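Local coordinates for protein dermonecrotic toxin (Pasteurella multocida, PDB 2EBF) that acts as a mitogenic dermonecrotic toxin that induces bone resorption and is associated with severe atrophic rhinitis in pigs, here as its C-terminal region with a thiol protease-like catalytic triad, at residues I359-V373 / F384-L397. Residues are numbered along the deposited sequence; the frame is centred on the assembly and turned at random.
Sequences INERIEKCMNTYRGV and FFLNNLTTFIDNGL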
loop_
_atom_site.group_PDB
_atom_site.type_symbol
_atom_site.label_atom_id
_atom_site.label_comp_id
_atom_site.label_asym_id
_atom_site.label_seq_id
_atom_site.Cartn_x
_atom_site.Cartn_y
_atom_site.Cartn_z
ATOM N N ILE A 359 40.931 -0.316 -11.002
ATOM C CA ILE A 359 40.087 0.359 -10.018
ATOM C C ILE A 359 39.629 1.700 -10.592
ATOM O O ILE A 359 38.438 2.007 -10.572
ATOM C CB ILE A 359 40.810 0.508 -8.641
ATOM C CG1 ILE A 359 40.812 -0.841 -7.912
ATOM C CG2 ILE A 359 40.158 1.585 -7.771
ATOM C CD1 ILE A 359 41.982 -1.031 -6.980
ATOM N N ASN A 360 40.566 2.463 -11.155
ATOM C CA ASN A 360 40.239 3.782 -11.701
ATOM C C ASN A 360 39.305 3.762 -12.907
ATOM O O ASN A 360 38.476 4.656 -13.058
ATOM C CB ASN A 360 41.511 4.599 -11.967
ATOM C CG ASN A 360 42.223 4.968 -10.676
ATOM O OD1 ASN A 360 41.651 4.820 -9.591
ATOM N ND2 ASN A 360 43.468 5.426 -10.777
ATOM N N GLU A 361 39.424 2.736 -13.745
ATOM C CA GLU A 361 38.523 2.555 -14.890
ATOM C C GLU A 361 37.111 2.233 -14.399
ATOM O O GLU A 361 36.116 2.731 -14.945
ATOM C CB GLU A 361 39.038 1.442 -15.795
ATOM C CG GLU A 361 40.193 1.881 -16.673
ATOM C CD GLU A 361 40.890 0.726 -17.378
ATOM O OE1 GLU A 361 41.680 1.011 -18.305
ATOM O OE2 GLU A 361 40.671 -0.450 -17.005
ATOM N N ARG A 362 37.037 1.403 -13.362
ATOM C CA ARG A 362 35.769 1.107 -12.698
ATOM C C ARG A 362 35.097 2.352 -12.128
ATOM O O ARG A 362 33.898 2.545 -12.304
ATOM C CB ARG A 362 35.961 0.061 -11.611
ATOM C CG ARG A 362 35.888 -1.363 -12.142
ATOM C CD ARG A 362 36.264 -2.363 -11.088
ATOM N NE ARG A 362 37.667 -2.735 -11.168
ATOM C CZ ARG A 362 38.348 -3.317 -10.186
ATOM N NH1 ARG A 362 37.762 -3.589 -9.031
ATOM N NH2 ARG A 362 39.629 -3.611 -10.353
ATOM N N ILE A 363 35.869 3.198 -11.451
ATOM C CA ILE A 363 35.322 4.424 -10.870
ATOM C C ILE A 363 34.823 5.373 -11.956
ATOM O O ILE A 363 33.758 5.997 -11.801
ATOM C CB ILE A 363 36.352 5.154 -9.974
ATOM C CG1 ILE A 363 36.775 4.250 -8.806
ATOM C CG2 ILE A 363 35.782 6.498 -9.497
ATOM C CD1 ILE A 363 37.971 4.779 -7.987
ATOM N N GLU A 364 35.597 5.478 -13.039
ATOM C CA GLU A 364 35.219 6.276 -14.206
ATOM C C GLU A 364 33.936 5.772 -14.848
ATOM O O GLU A 364 33.070 6.570 -15.195
ATOM C CB GLU A 364 36.342 6.299 -15.247
ATOM C CG GLU A 364 37.482 7.234 -14.882
ATOM C CD GLU A 364 38.783 6.927 -15.622
ATOM O OE1 GLU A 364 38.771 6.131 -16.590
ATOM O OE2 GLU A 364 39.828 7.487 -15.224
ATOM N N LYS A 365 33.823 4.454 -14.999
ATOM C CA LYS A 365 32.631 3.846 -15.585
ATOM C C LYS A 365 31.403 4.029 -14.697
ATOM O O LYS A 365 30.331 4.332 -15.206
ATOM C CB LYS A 365 32.856 2.367 -15.910
ATOM C CG LYS A 365 31.815 1.788 -16.892
ATOM C CD LYS A 365 32.419 0.669 -17.721
ATOM C CE LYS A 365 31.584 0.362 -18.956
ATOM N NZ LYS A 365 31.882 1.285 -20.106
ATOM N N CYS A 366 31.559 3.854 -13.381
ATOM C CA CYS A 366 30.439 4.031 -12.436
ATOM C C CYS A 366 29.939 5.476 -12.419
ATOM O O CYS A 366 28.723 5.732 -12.444
ATOM C CB CYS A 366 30.832 3.593 -11.012
ATOM S SG CYS A 366 31.019 1.788 -10.813
ATOM N N MET A 367 30.878 6.411 -12.379
ATOM C CA MET A 367 30.535 7.823 -12.322
ATOM C C MET A 367 30.032 8.351 -13.671
ATOM O O MET A 367 28.969 8.972 -13.735
ATOM C CB MET A 367 31.705 8.663 -11.777
ATOM C CG MET A 367 31.974 8.495 -10.261
ATOM S SD MET A 367 30.584 8.875 -9.143
ATOM C CE MET A 367 29.813 7.264 -8.960
ATOM N N ASN A 368 30.767 8.075 -14.745
ATOM C CA ASN A 368 30.484 8.708 -16.038
ATOM C C ASN A 368 29.451 7.999 -16.911
ATOM O O ASN A 368 28.720 8.660 -17.655
ATOM C CB ASN A 368 31.779 8.944 -16.822
ATOM C CG ASN A 368 32.776 9.804 -16.060
ATOM O OD1 ASN A 368 33.989 9.594 -16.150
ATOM N ND2 ASN A 368 32.276 10.780 -15.318
ATOM N N THR A 369 29.381 6.674 -16.813
ATOM C CA THR A 369 28.422 5.888 -17.602
ATOM C C THR A 369 27.185 5.488 -16.786
ATOM O O THR A 369 26.052 5.794 -17.177
ATOM C CB THR A 369 29.095 4.636 -18.222
ATOM O OG1 THR A 369 30.131 5.048 -19.119
ATOM C CG2 THR A 369 28.097 3.788 -18.993
ATOM N N TYR A 370 27.395 4.806 -15.660
ATOM C CA TYR A 370 26.271 4.322 -14.854
ATOM C C TYR A 370 25.623 5.429 -14.028
ATOM O O TYR A 370 24.453 5.318 -13.647
ATOM C CB TYR A 370 26.695 3.184 -13.935
ATOM C CG TYR A 370 27.427 2.039 -14.595
ATOM C CD1 TYR A 370 27.172 1.677 -15.921
ATOM C CD2 TYR A 370 28.362 1.295 -13.877
ATOM C CE1 TYR A 370 27.847 0.609 -16.521
ATOM C CE2 TYR A 370 29.039 0.224 -14.465
ATOM C CZ TYR A 370 28.775 -0.111 -15.785
ATOM O OH TYR A 370 29.442 -1.165 -16.361
ATOM N N ARG A 371 26.398 6.477 -13.745
ATOM C CA ARG A 371 25.960 7.624 -12.933
ATOM C C ARG A 371 25.762 7.253 -11.459
ATOM O O ARG A 371 25.276 8.056 -10.671
ATOM C CB ARG A 371 24.681 8.260 -13.498
ATOM C CG ARG A 371 24.698 8.491 -15.016
ATOM C CD ARG A 371 25.316 9.824 -15.358
ATOM N NE ARG A 371 24.655 10.881 -14.602
ATOM C CZ ARG A 371 24.892 12.178 -14.740
ATOM N NH1 ARG A 371 25.781 12.612 -15.629
ATOM N NH2 ARG A 371 24.229 13.044 -13.986
ATOM N N GLY A 372 26.143 6.033 -11.092
ATOM C CA GLY A 372 26.050 5.607 -9.707
ATOM C C GLY A 372 26.552 4.200 -9.482
ATOM O O GLY A 372 26.718 3.424 -10.428
ATOM N N VAL A 373 26.800 3.887 -8.215
ATOM C CA VAL A 373 27.178 2.544 -7.808
ATOM C C VAL A 373 26.774 2.351 -6.353
ATOM O O VAL A 373 26.730 3.307 -5.585
ATOM C CB VAL A 373 28.703 2.261 -8.028
ATOM C CG1 VAL A 373 29.574 3.182 -7.192
ATOM C CG2 VAL A 373 29.042 0.790 -7.752
ATOM N N PHE A 384 37.359 1.494 1.472
ATOM C CA PHE A 384 37.749 1.492 0.056
ATOM C C PHE A 384 37.287 2.764 -0.660
ATOM O O PHE A 384 38.047 3.389 -1.400
ATOM C CB PHE A 384 37.176 0.265 -0.669
ATOM C CG PHE A 384 37.474 0.249 -2.139
ATOM C CD1 PHE A 384 36.594 0.829 -3.048
ATOM C CD2 PHE A 384 38.648 -0.325 -2.615
ATOM C CE1 PHE A 384 36.880 0.834 -4.400
ATOM C CE2 PHE A 384 38.939 -0.326 -3.971
ATOM C CZ PHE A 384 38.060 0.259 -4.862
ATOM N N PHE A 385 36.025 3.127 -0.448
ATOM C CA PHE A 385 35.465 4.339 -1.034
ATOM C C PHE A 385 36.284 5.562 -0.593
ATOM O O PHE A 385 36.747 6.355 -1.424
ATOM C CB PHE A 385 33.986 4.485 -0.638
ATOM C CG PHE A 385 33.385 5.783 -1.059
ATOM C CD1 PHE A 385 33.071 6.757 -0.115
ATOM C CD2 PHE A 385 33.170 6.054 -2.408
ATOM C CE1 PHE A 385 32.539 7.972 -0.508
ATOM C CE2 PHE A 385 32.636 7.280 -2.807
ATOM C CZ PHE A 385 32.316 8.231 -1.858
ATOM N N LEU A 386 36.495 5.686 0.713
ATOM C CA LEU A 386 37.247 6.825 1.249
ATOM C C LEU A 386 38.681 6.873 0.730
ATOM O O LEU A 386 39.191 7.952 0.437
ATOM C CB LEU A 386 37.207 6.851 2.785
ATOM C CG LEU A 386 35.807 7.020 3.392
ATOM C CD1 LEU A 386 35.863 7.033 4.892
ATOM C CD2 LEU A 386 35.143 8.284 2.870
ATOM N N ASN A 387 39.311 5.706 0.599
ATOM C CA ASN A 387 40.673 5.613 0.042
ATOM C C ASN A 387 40.783 6.038 -1.421
ATOM O O ASN A 387 41.860 6.402 -1.887
ATOM C CB ASN A 387 41.226 4.193 0.200
ATOM C CG ASN A 387 41.577 3.860 1.638
ATOM O OD1 ASN A 387 41.685 2.689 2.002
ATOM N ND2 ASN A 387 41.739 4.886 2.465
ATOM N N ASN A 388 39.662 5.989 -2.135
ATOM C CA ASN A 388 39.620 6.375 -3.536
ATOM C C ASN A 388 38.736 7.589 -3.779
ATOM O O ASN A 388 38.363 7.875 -4.915
ATOM C CB ASN A 388 39.155 5.191 -4.388
ATOM C CG ASN A 388 40.142 4.047 -4.358
ATOM O OD1 ASN A 388 39.914 3.052 -3.690
ATOM N ND2 ASN A 388 41.269 4.207 -5.053
ATOM N N LEU A 389 38.424 8.314 -2.708
ATOM C CA LEU A 389 37.446 9.400 -2.769
ATOM C C LEU A 389 37.770 10.477 -3.810
ATOM O O LEU A 389 36.889 10.918 -4.559
ATOM C CB LEU A 389 37.255 10.020 -1.385
ATOM C CG LEU A 389 36.256 11.173 -1.263
ATOM C CD1 LEU A 389 34.852 10.736 -1.679
ATOM C CD2 LEU A 389 36.259 11.724 0.152
ATOM N N THR A 390 39.033 10.880 -3.870
ATOM C CA THR A 390 39.485 11.908 -4.801
ATOM C C THR A 390 39.086 11.567 -6.229
ATOM O O THR A 390 38.708 12.447 -7.005
ATOM C CB THR A 390 41.015 12.076 -4.722
ATOM O OG1 THR A 390 41.356 12.586 -3.431
ATOM C CG2 THR A 390 41.549 13.044 -5.802
ATOM N N THR A 391 39.172 10.280 -6.560
ATOM C CA THR A 391 38.924 9.807 -7.907
ATOM C C THR A 391 37.431 9.866 -8.218
ATOM O O THR A 391 37.040 10.221 -9.331
ATOM C CB THR A 391 39.506 8.381 -8.097
ATOM O OG1 THR A 391 40.887 8.389 -7.697
ATOM C CG2 THR A 391 39.404 7.932 -9.554
ATOM N N PHE A 392 36.601 9.528 -7.238
ATOM C CA PHE A 392 35.154 9.660 -7.397
ATOM C C PHE A 392 34.774 11.127 -7.622
ATOM O O PHE A 392 33.983 11.432 -8.513
ATOM C CB PHE A 392 34.397 9.100 -6.183
ATOM C CG PHE A 392 34.275 7.595 -6.176
ATOM C CD1 PHE A 392 33.182 6.966 -6.784
ATOM C CD2 PHE A 392 35.237 6.805 -5.542
ATOM C CE1 PHE A 392 33.054 5.564 -6.782
ATOM C CE2 PHE A 392 35.119 5.404 -5.528
ATOM C CZ PHE A 392 34.027 4.788 -6.144
ATOM N N ILE A 393 35.348 12.014 -6.811
ATOM C CA ILE A 393 35.066 13.454 -6.866
ATOM C C ILE A 393 35.482 14.040 -8.217
ATOM O O ILE A 393 34.737 14.813 -8.832
ATOM C CB ILE A 393 35.762 14.195 -5.693
ATOM C CG1 ILE A 393 35.165 13.742 -4.351
ATOM C CG2 ILE A 393 35.660 15.717 -5.835
ATOM C CD1 ILE A 393 35.859 14.342 -3.132
ATOM N N ASP A 394 36.670 13.658 -8.677
ATOM C CA ASP A 394 37.186 14.101 -9.968
ATOM C C ASP A 394 36.321 13.691 -11.157
ATOM O O ASP A 394 36.349 14.345 -12.204
ATOM C CB ASP A 394 38.606 13.580 -10.168
ATOM C CG ASP A 394 39.621 14.309 -9.314
ATOM O OD1 ASP A 394 39.263 15.311 -8.652
ATOM O OD2 ASP A 394 40.796 13.885 -9.325
ATOM N N ASN A 395 35.570 12.605 -11.000
ATOM C CA ASN A 395 34.662 12.146 -12.046
ATOM C C ASN A 395 33.218 12.589 -11.813
ATOM O O ASN A 395 32.287 12.053 -12.416
ATOM C CB ASN A 395 34.775 10.629 -12.220
ATOM C CG ASN A 395 36.085 10.229 -12.867
ATOM O OD1 ASN A 395 37.063 9.898 -12.183
ATOM N ND2 ASN A 395 36.136 10.315 -14.187
ATOM N N GLY A 396 33.042 13.569 -10.930
ATOM C CA GLY A 396 31.753 14.229 -10.761
ATOM C C GLY A 396 30.802 13.760 -9.669
ATOM O O GLY A 396 29.649 14.194 -9.648
ATOM N N LEU A 397 31.265 12.918 -8.741
ATOM C CA LEU A 397 30.435 12.520 -7.585
ATOM C C LEU A 397 29.760 13.739 -6.952
ATOM O O LEU A 397 30.430 14.714 -6.619
ATOM C CB LEU A 397 31.279 11.800 -6.517
ATOM C CG LEU A 397 30.570 11.366 -5.228
ATOM C CD1 LEU A 397 29.718 10.113 -5.466
ATOM C CD2 LEU A 397 31.577 11.146 -4.100
HETATM O O HOH W 1 41.652 5.921 -7.135
#
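Two helices on one side of a mixed beta-sheet in the C2 family region pack through Ile363 and Phe392: the axes of helices 359-370 and 389-394 come within 9.4 Å at a crossing angle of -35°. With its CG2 branch anti to the backbone N, Ile363 sets this methyl over the centre of the Phe392 ring, 3.7 Å from the centroid and 9° off the normal, a CH-pi contact. The opposite face takes Phe385 CE2 near its rim, and Met367 SD lies at the ring edge, 5.4 Å from the centroid, a Met-aromatic contact reached by a chain bent at chi2 and chi3. That sulfur also touches Leu397 CD1. The topology is beta-alpha-beta: strand 372-376 leads through helices 379-387 and 389-394 to strand 399-402, parallel to it in the same sheet, and Val499 of strand 498-502, which lies between them, touches Met367, Phe392 and Leu397. A Schellman motif ends helix 389-394, with Leu397 N bonded to Phe392 O (3.1 Å), Gly396 N to Ile393 O, and Gly396 at positive phi as its C-prime residue. Just before that glycine, Asn395 ND2 donates to Asn368 OD1 at 3.0 Å, a bent bond (135° at the hydrogen) whose acceptor is tilted out of the Asn395 amide plane. One water bridges the helices, donating to Asn360 OD1 (2.7 Å) and hydrogen-bonding Thr391 OG1, while Thr391 CG2 packs against Ile363 CD1.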